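PDB 4KZS: LPP20 lipofamily protein from Helicobacter pylori R046Wa, which is a secreted protein of unknown function, built around a three-helix bundle and possibly connected with the outer membrane and the Tol-Pal system. Local coordinates for residues A147-I150 / E151-L154; G162-E165 / N166-K169; L249-D252 / E253-K256. All blocks are in the same frame, centred on the assembly; numbering follows the deposited sequence.

Interaction 1: A147-I150 / E151-L154; sequences AMPI and ERIL
Ala147 O, Met148 O, Pro149 O and Ile150 O each accept the amide four residues on, from 2.7 Å between Glu151 N and Ala147 O to 3.0 Å between Leu154 N and Ile150 O. The helix kinks at Pro149, whose ring nitrogen has no bond to the preceding turn, yet its carbonyl still serves Ile153. One turn apart, Ile150 and Leu154 lie side by side and point the same way, with Ile150 CG2 4.0 Å from Leu154 CD1. With chi1 at -69°, the gamma methyl of Ile150 stands anti to the backbone N, where the leucine branch can meet it. In the three-helix bundle this side of helix 135-157 faces helix 103-121: Ile150 packs on Lys113, Tyr114 and Leu117, and Ile153 on Leu110, bulky branched groups suited to filling an interhelical seam. Glu151 keeps its CB near Ala147 O, at 3.3 Å, while its extended chain carries the carboxylate away, and OE1 takes a hydrogen bond with Tyr114 OH. On another side of the helix, the bend of Arg152 at chi3 (-30°) brings NH2 obliquely back to 4.2 Å from Pro149 CA, and NH1 makes a weak hydrogen bond to Asn72 OD1.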
loop_
_atom_site.group_PDB
_atom_site.type_symbol
_atom_site.label_atom_id
_atom_site.label_comp_id
_atom_site.label_asym_id
_atom_site.label_seq_id
_atom_site.Cartn_x
_atom_site.Cartn_y
_atom_site.Cartn_z
ATOM N N ALA A 147 -8.601 0.733 -2.625
ATOM C CA ALA A 147 -10.067 0.741 -2.498
ATOM C C ALA A 147 -10.750 2.043 -2.896
ATOM O O ALA A 147 -11.803 2.034 -3.556
ATOM C CB ALA A 147 -10.495 0.356 -1.068
ATOM N N MET A 148 -10.225 3.177 -2.472
ATOM C CA MET A 148 -10.997 4.374 -2.709
ATOM C C MET A 148 -11.221 4.670 -4.195
ATOM O O MET A 148 -12.345 4.965 -4.633
ATOM C CB MET A 148 -10.326 5.539 -2.036
ATOM C CG MET A 148 -10.587 5.547 -0.567
ATOM S SD MET A 148 -9.660 6.872 0.189
ATOM C CE MET A 148 -10.466 8.284 -0.616
ATOM N N PRO A 149 -10.154 4.608 -4.995
ATOM C CA PRO A 149 -10.446 4.772 -6.423
ATOM C C PRO A 149 -11.451 3.718 -6.965
ATOM O O PRO A 149 -12.425 4.096 -7.686
ATOM C CB PRO A 149 -9.062 4.652 -7.084
ATOM C CG PRO A 149 -8.075 4.954 -5.988
ATOM C CD PRO A 149 -8.712 4.416 -4.730
ATOM N N ILE A 150 -11.237 2.428 -6.624
ATOM C CA ILE A 150 -12.132 1.373 -7.131
ATOM C C ILE A 150 -13.502 1.780 -6.740
ATOM O O ILE A 150 -14.429 1.707 -7.535
ATOM C CB ILE A 150 -11.775 -0.047 -6.604
ATOM C CG1 ILE A 150 -10.435 -0.464 -7.226
ATOM C CG2 ILE A 150 -12.895 -1.053 -6.921
ATOM C CD1 ILE A 150 -9.796 -1.704 -6.673
ATOM N N GLU A 151 -13.638 2.273 -5.522
ATOM C CA GLU A 151 -14.996 2.585 -5.046
ATOM C C GLU A 151 -15.603 3.776 -5.737
ATOM O O GLU A 151 -16.822 3.822 -5.947
ATOM C CB GLU A 151 -15.003 2.823 -3.568
ATOM C CG GLU A 151 -16.242 3.514 -3.094
ATOM C CD GLU A 151 -16.149 3.827 -1.632
ATOM O OE1 GLU A 151 -16.200 2.861 -0.830
ATOM O OE2 GLU A 151 -16.035 5.029 -1.302
ATOM N N ARG A 152 -14.756 4.744 -6.084
ATOM C CA ARG A 152 -15.237 5.913 -6.799
ATOM C C ARG A 152 -15.875 5.439 -8.104
ATOM O O ARG A 152 -17.022 5.792 -8.402
ATOM C CB ARG A 152 -14.122 6.922 -7.061
ATOM C CG ARG A 152 -14.589 8.354 -6.840
ATOM C CD ARG A 152 -13.520 9.406 -7.112
ATOM N NE ARG A 152 -12.151 8.950 -6.859
ATOM C CZ ARG A 152 -11.091 9.320 -7.588
ATOM N NH1 ARG A 152 -11.210 10.157 -8.635
ATOM N NH2 ARG A 152 -9.892 8.843 -7.276
ATOM N N ILE A 153 -15.148 4.597 -8.842
ATOM C CA ILE A 153 -15.695 4.003 -10.045
ATOM C C ILE A 153 -17.034 3.326 -9.793
ATOM O O ILE A 153 -18.030 3.632 -10.477
ATOM C CB ILE A 153 -14.744 2.975 -10.629
ATOM C CG1 ILE A 153 -13.394 3.646 -10.833
ATOM C CG2 ILE A 153 -15.334 2.429 -11.919
ATOM C CD1 ILE A 153 -12.354 2.764 -11.457
ATOM N N LEU A 154 -17.060 2.415 -8.815
ATOM C CA LEU A 154 -18.262 1.617 -8.560
ATOM C C LEU A 154 -19.468 2.497 -8.281
ATOM O O LEU A 154 -20.536 2.262 -8.844
ATOM C CB LEU A 154 -18.035 0.641 -7.423
ATOM C CG LEU A 154 -17.103 -0.484 -7.840
ATOM C CD1 LEU A 154 -16.824 -1.454 -6.706
ATOM C CD2 LEU A 154 -17.737 -1.199 -9.010
#

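Interaction 2: G162-E165 / N166-K169; sequences GSLE and NYEK
Leu164 and Tyr167 meet obliquely, one methyl against one ring carbon: Leu164 CD2 lies 4.0 Å from Tyr167 CD2, at the edge of the ring and near its plane. Both residues carry CG anti to their carbonyl carbon, with chi1 at -72° in Leu164 and -89° in Tyr167, and these torsions bring the branched tip to the rim of the phenol. Tyr167 also makes edge-to-face contacts with Phe121 and Tyr118. A leucine suits position 164 because its other methyl packs back on Ala147 and Glu151 of helix 135-157.

Leu164 O is shared by two amides: the bond from Glu168 N is nearly straight, at 2.9 Å, whereas that from Tyr167 N is weak. Glu165 O receives Lys169 N at 3.1 Å, continuing the turn. Glu168 starts toward the preceding residues, its CB 3.5 Å from Glu165 O, but its chain bends at chi2 (-84°) and the carboxylate leads away, the side chain touching Leu144 and Met148. Glu165 is extended and Lys169 bends once at chi2 before running outward, long polar chains well placed on an exposed surface. Glu165, at the start of the helix, probably also gains from the helix dipole. The pattern is that of a loop turning into the first turn of a helix, here helix 165-172, which packs against the other helices of the bundle.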
loop_
_atom_site.group_PDB
_atom_site.type_symbol
_atom_site.label_atom_id
_atom_site.label_comp_id
_atom_site.label_asym_id
_atom_site.label_seq_id
_atom_site.Cartn_x
_atom_site.Cartn_y
_atom_site.Cartn_z
ATOM N N GLY A 162 -21.319 0.799 -0.442
ATOM C CA GLY A 162 -21.495 1.851 0.563
ATOM C C GLY A 162 -20.294 2.527 1.231
ATOM O O GLY A 162 -20.023 3.705 0.940
ATOM N N SER A 163 -19.579 1.838 2.135
ATOM C CA SER A 163 -18.634 2.593 2.992
ATOM C C SER A 163 -17.246 2.117 3.467
ATOM O O SER A 163 -17.046 0.990 3.954
ATOM C CB SER A 163 -19.345 3.176 4.196
ATOM O OG SER A 163 -18.460 4.090 4.807
ATOM N N LEU A 164 -16.307 3.063 3.376
ATOM C CA LEU A 164 -14.964 2.908 3.928
ATOM C C LEU A 164 -14.761 3.790 5.143
ATOM O O LEU A 164 -13.893 3.508 5.959
ATOM C CB LEU A 164 -13.898 3.228 2.889
ATOM C CG LEU A 164 -13.774 2.157 1.810
ATOM C CD1 LEU A 164 -13.084 2.702 0.566
ATOM C CD2 LEU A 164 -13.053 0.944 2.354
ATOM N N GLU A 165 -15.570 4.840 5.260
ATOM C CA GLU A 165 -15.510 5.794 6.373
ATOM C C GLU A 165 -15.151 5.151 7.707
ATOM O O GLU A 165 -14.383 5.704 8.493
ATOM C CB GLU A 165 -16.832 6.541 6.525
ATOM C CG GLU A 165 -17.040 7.168 7.901
ATOM C CD GLU A 165 -17.985 8.347 7.894
ATOM O OE1 GLU A 165 -18.377 8.784 9.007
ATOM O OE2 GLU A 165 -18.328 8.832 6.785
ATOM N N ASN A 166 -15.703 3.976 7.950
ATOM C CA ASN A 166 -15.487 3.318 9.204
ATOM C C ASN A 166 -14.097 2.812 9.329
ATOM O O ASN A 166 -13.509 2.852 10.401
ATOM C CB ASN A 166 -16.433 2.147 9.337
ATOM C CG ASN A 166 -17.046 2.086 10.700
ATOM O OD1 ASN A 166 -16.422 1.587 11.641
ATOM N ND2 ASN A 166 -18.271 2.636 10.833
ATOM N N TYR A 167 -13.590 2.291 8.227
ATOM C CA TYR A 167 -12.280 1.723 8.220
ATOM C C TYR A 167 -11.279 2.827 8.334
ATOM O O TYR A 167 -10.282 2.700 9.025
ATOM C CB TYR A 167 -12.056 1.002 6.928
ATOM C CG TYR A 167 -12.479 -0.429 6.952
ATOM C CD1 TYR A 167 -12.237 -1.230 8.059
ATOM C CD2 TYR A 167 -13.070 -1.002 5.840
ATOM C CE1 TYR A 167 -12.599 -2.561 8.066
ATOM C CE2 TYR A 167 -13.427 -2.334 5.835
ATOM C CZ TYR A 167 -13.196 -3.111 6.953
ATOM O OH TYR A 167 -13.544 -4.443 6.964
ATOM N N GLU A 168 -11.550 3.924 7.655
ATOM C CA GLU A 168 -10.683 5.057 7.743
ATOM C C GLU A 168 -10.497 5.423 9.214
ATOM O O GLU A 168 -9.389 5.359 9.729
ATOM C CB GLU A 168 -11.250 6.195 6.926
ATOM C CG GLU A 168 -11.074 5.961 5.439
ATOM C CD GLU A 168 -9.709 6.379 4.922
ATOM O OE1 GLU A 168 -9.418 6.162 3.734
ATOM O OE2 GLU A 168 -8.921 6.951 5.684
ATOM N N LYS A 169 -11.582 5.751 9.900
ATOM C CA LYS A 169 -11.538 5.935 11.352
ATOM C C LYS A 169 -10.582 4.963 12.008
ATOM O O LYS A 169 -9.554 5.356 12.532
ATOM C CB LYS A 169 -12.925 5.828 11.990
ATOM C CG LYS A 169 -12.927 6.120 13.484
ATOM C CD LYS A 169 -12.621 7.592 13.775
ATOM C CE LYS A 169 -12.605 7.872 15.275
ATOM N NZ LYS A 169 -12.468 9.291 15.670
#

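Interaction 3: L249-D252 / E253-K256; sequences LEVD and EKNK
Val251 and Lys254 cross obliquely, the valine methyl CG2 lying 3.5 Å from Lys254 CE. The lysine reaches it because its chain, extended at first with CG anti to the backbone N, bends at chi3 and again at chi4 (64° and 54°), swinging its aliphatic end across to the methyl and bringing NZ to 3.6 Å from Val251 CG2. A lysine serves such a place well, since its methylenes pack while the amine remains polar. Asn255 points back toward the preceding residues and crosses both Val251 and Asp252 at about a right angle; its CB lies 3.8 Å from Asp252 CA.

The backbone beneath is the opening of helix 252-262. Asn255 N bonds to Val251 O at 3.3 Å, in the carbonyl plane and on a lone pair. Glu253 N reaches Glu250 O at 3.2 Å. This bond, spanning three residues where the chain enters the helix, comes from above the carbonyl plane and not on a lone pair. The helix belongs to the C-terminal domain, whose sequence family falls in the TolB_N clan and which also holds a small parallel sheet.

Further out, Glu250 OE2 and Glu253 OE1 stand 4.5 Å apart, with Asp222 close to Glu250 as well. Gathered carboxylates of this kind would probably raise the proton affinity of one of them. Glu253, which is buried, gives OE2 to the backbone amide of Ser223, and its chain touches Leu196 and Thr242. Lys254 also rests on Ala195 and Ala199 of helix 190-200, small residues against which a long chain can lie closely, while Lys256 touches Gln240.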
loop_
_atom_site.group_PDB
_atom_site.type_symbol
_atom_site.label_atom_id
_atom_site.label_comp_id
_atom_site.label_asym_id
_atom_site.label_seq_id
_atom_site.Cartn_x
_atom_site.Cartn_y
_atom_site.Cartn_z
ATOM N N LEU A 249 27.970 15.284 14.359
ATOM C CA LEU A 249 28.056 15.006 12.931
ATOM C C LEU A 249 27.733 13.521 12.581
ATOM O O LEU A 249 27.540 13.176 11.413
ATOM C CB LEU A 249 29.417 15.481 12.381
ATOM C CG LEU A 249 30.029 16.780 12.965
ATOM C CD1 LEU A 249 31.421 17.050 12.417
ATOM C CD2 LEU A 249 29.151 18.003 12.750
ATOM N N GLU A 250 27.641 12.663 13.598
ATOM C CA GLU A 250 27.121 11.299 13.442
ATOM C C GLU A 250 25.578 11.342 13.357
ATOM O O GLU A 250 24.888 10.388 13.740
ATOM C CB GLU A 250 27.615 10.415 14.613
ATOM C CG GLU A 250 27.105 8.964 14.680
ATOM C CD GLU A 250 27.504 8.231 15.969
ATOM O OE1 GLU A 250 28.714 7.981 16.161
ATOM O OE2 GLU A 250 26.623 7.886 16.797
ATOM N N VAL A 251 25.046 12.459 12.854
ATOM C CA VAL A 251 23.606 12.645 12.599
ATOM C C VAL A 251 23.030 11.454 11.845
ATOM O O VAL A 251 21.831 11.224 11.857
ATOM C CB VAL A 251 23.338 13.938 11.775
ATOM C CG1 VAL A 251 23.848 13.828 10.341
ATOM C CG2 VAL A 251 21.865 14.289 11.759
ATOM N N ASP A 252 23.919 10.702 11.196
ATOM C CA ASP A 252 23.552 9.586 10.338
ATOM C C ASP A 252 22.893 8.413 11.009
ATOM O O ASP A 252 22.131 7.726 10.348
ATOM C CB ASP A 252 24.755 9.087 9.533
ATOM C CG ASP A 252 24.740 9.586 8.103
ATOM O OD1 ASP A 252 24.625 10.818 7.922
ATOM O OD2 ASP A 252 24.838 8.749 7.168
ATOM N N GLU A 253 23.170 8.142 12.289
ATOM C CA GLU A 253 22.451 7.028 12.910
ATOM C C GLU A 253 20.951 7.281 12.781
ATOM O O GLU A 253 20.139 6.356 12.835
ATOM C CB GLU A 253 22.827 6.764 14.366
ATOM C CG GLU A 253 22.039 5.561 14.905
ATOM C CD GLU A 253 22.363 5.134 16.328
ATOM O OE1 GLU A 253 22.591 6.003 17.193
ATOM O OE2 GLU A 253 22.358 3.909 16.583
ATOM N N LYS A 254 20.610 8.549 12.577
ATOM C CA LYS A 254 19.239 8.981 12.345
ATOM C C LYS A 254 18.917 8.857 10.846
ATOM O O LYS A 254 18.090 8.037 10.429
ATOM C CB LYS A 254 19.086 10.427 12.854
ATOM C CG LYS A 254 17.722 11.074 12.698
ATOM C CD LYS A 254 17.648 12.431 13.391
ATOM C CE LYS A 254 18.601 13.440 12.781
ATOM N NZ LYS A 254 18.395 13.574 11.313
ATOM N N ASN A 255 19.607 9.666 10.051
ATOM C CA ASN A 255 19.481 9.682 8.594
ATOM C C ASN A 255 19.478 8.265 7.995
ATOM O O ASN A 255 18.903 8.010 6.934
ATOM C CB ASN A 255 20.641 10.502 7.992
ATOM C CG ASN A 255 21.104 11.662 8.895
ATOM O OD1 ASN A 255 22.210 12.190 8.726
ATOM N ND2 ASN A 255 20.263 12.059 9.849
ATOM N N LYS A 256 20.130 7.346 8.694
ATOM C CA LYS A 256 20.232 5.981 8.258
ATOM C C LYS A 256 19.149 5.156 8.933
ATOM O O LYS A 256 18.663 4.187 8.355
ATOM C CB LYS A 256 21.625 5.411 8.576
ATOM C CG LYS A 256 21.817 3.947 8.172
ATOM C CD LYS A 256 22.610 3.134 9.197
ATOM C CE LYS A 256 21.929 2.973 10.559
ATOM N NZ LYS A 256 20.649 2.220 10.551
#

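In the fold
All three contacts are local, follow one another in series along the chain, and neither nest nor cross. After the N-terminal sheet and helix 103-121, interaction 1 falls within helix 135-157. The chain then turns back through a loop, and interaction 2 starts helix 165-172; the two touch, Leu164 CD1 lying 3.9 Å from Ala147 CB and Met148 SD 3.6 Å from Glu168 OE1, so the consecutive helices of the middle domain are joined across that loop. Interaction 3 comes much later, where a loop enters helix 252-262 of the C-terminal domain; its centre is about 41 Å from that of interaction 1, on the opposite side of the chain's centre.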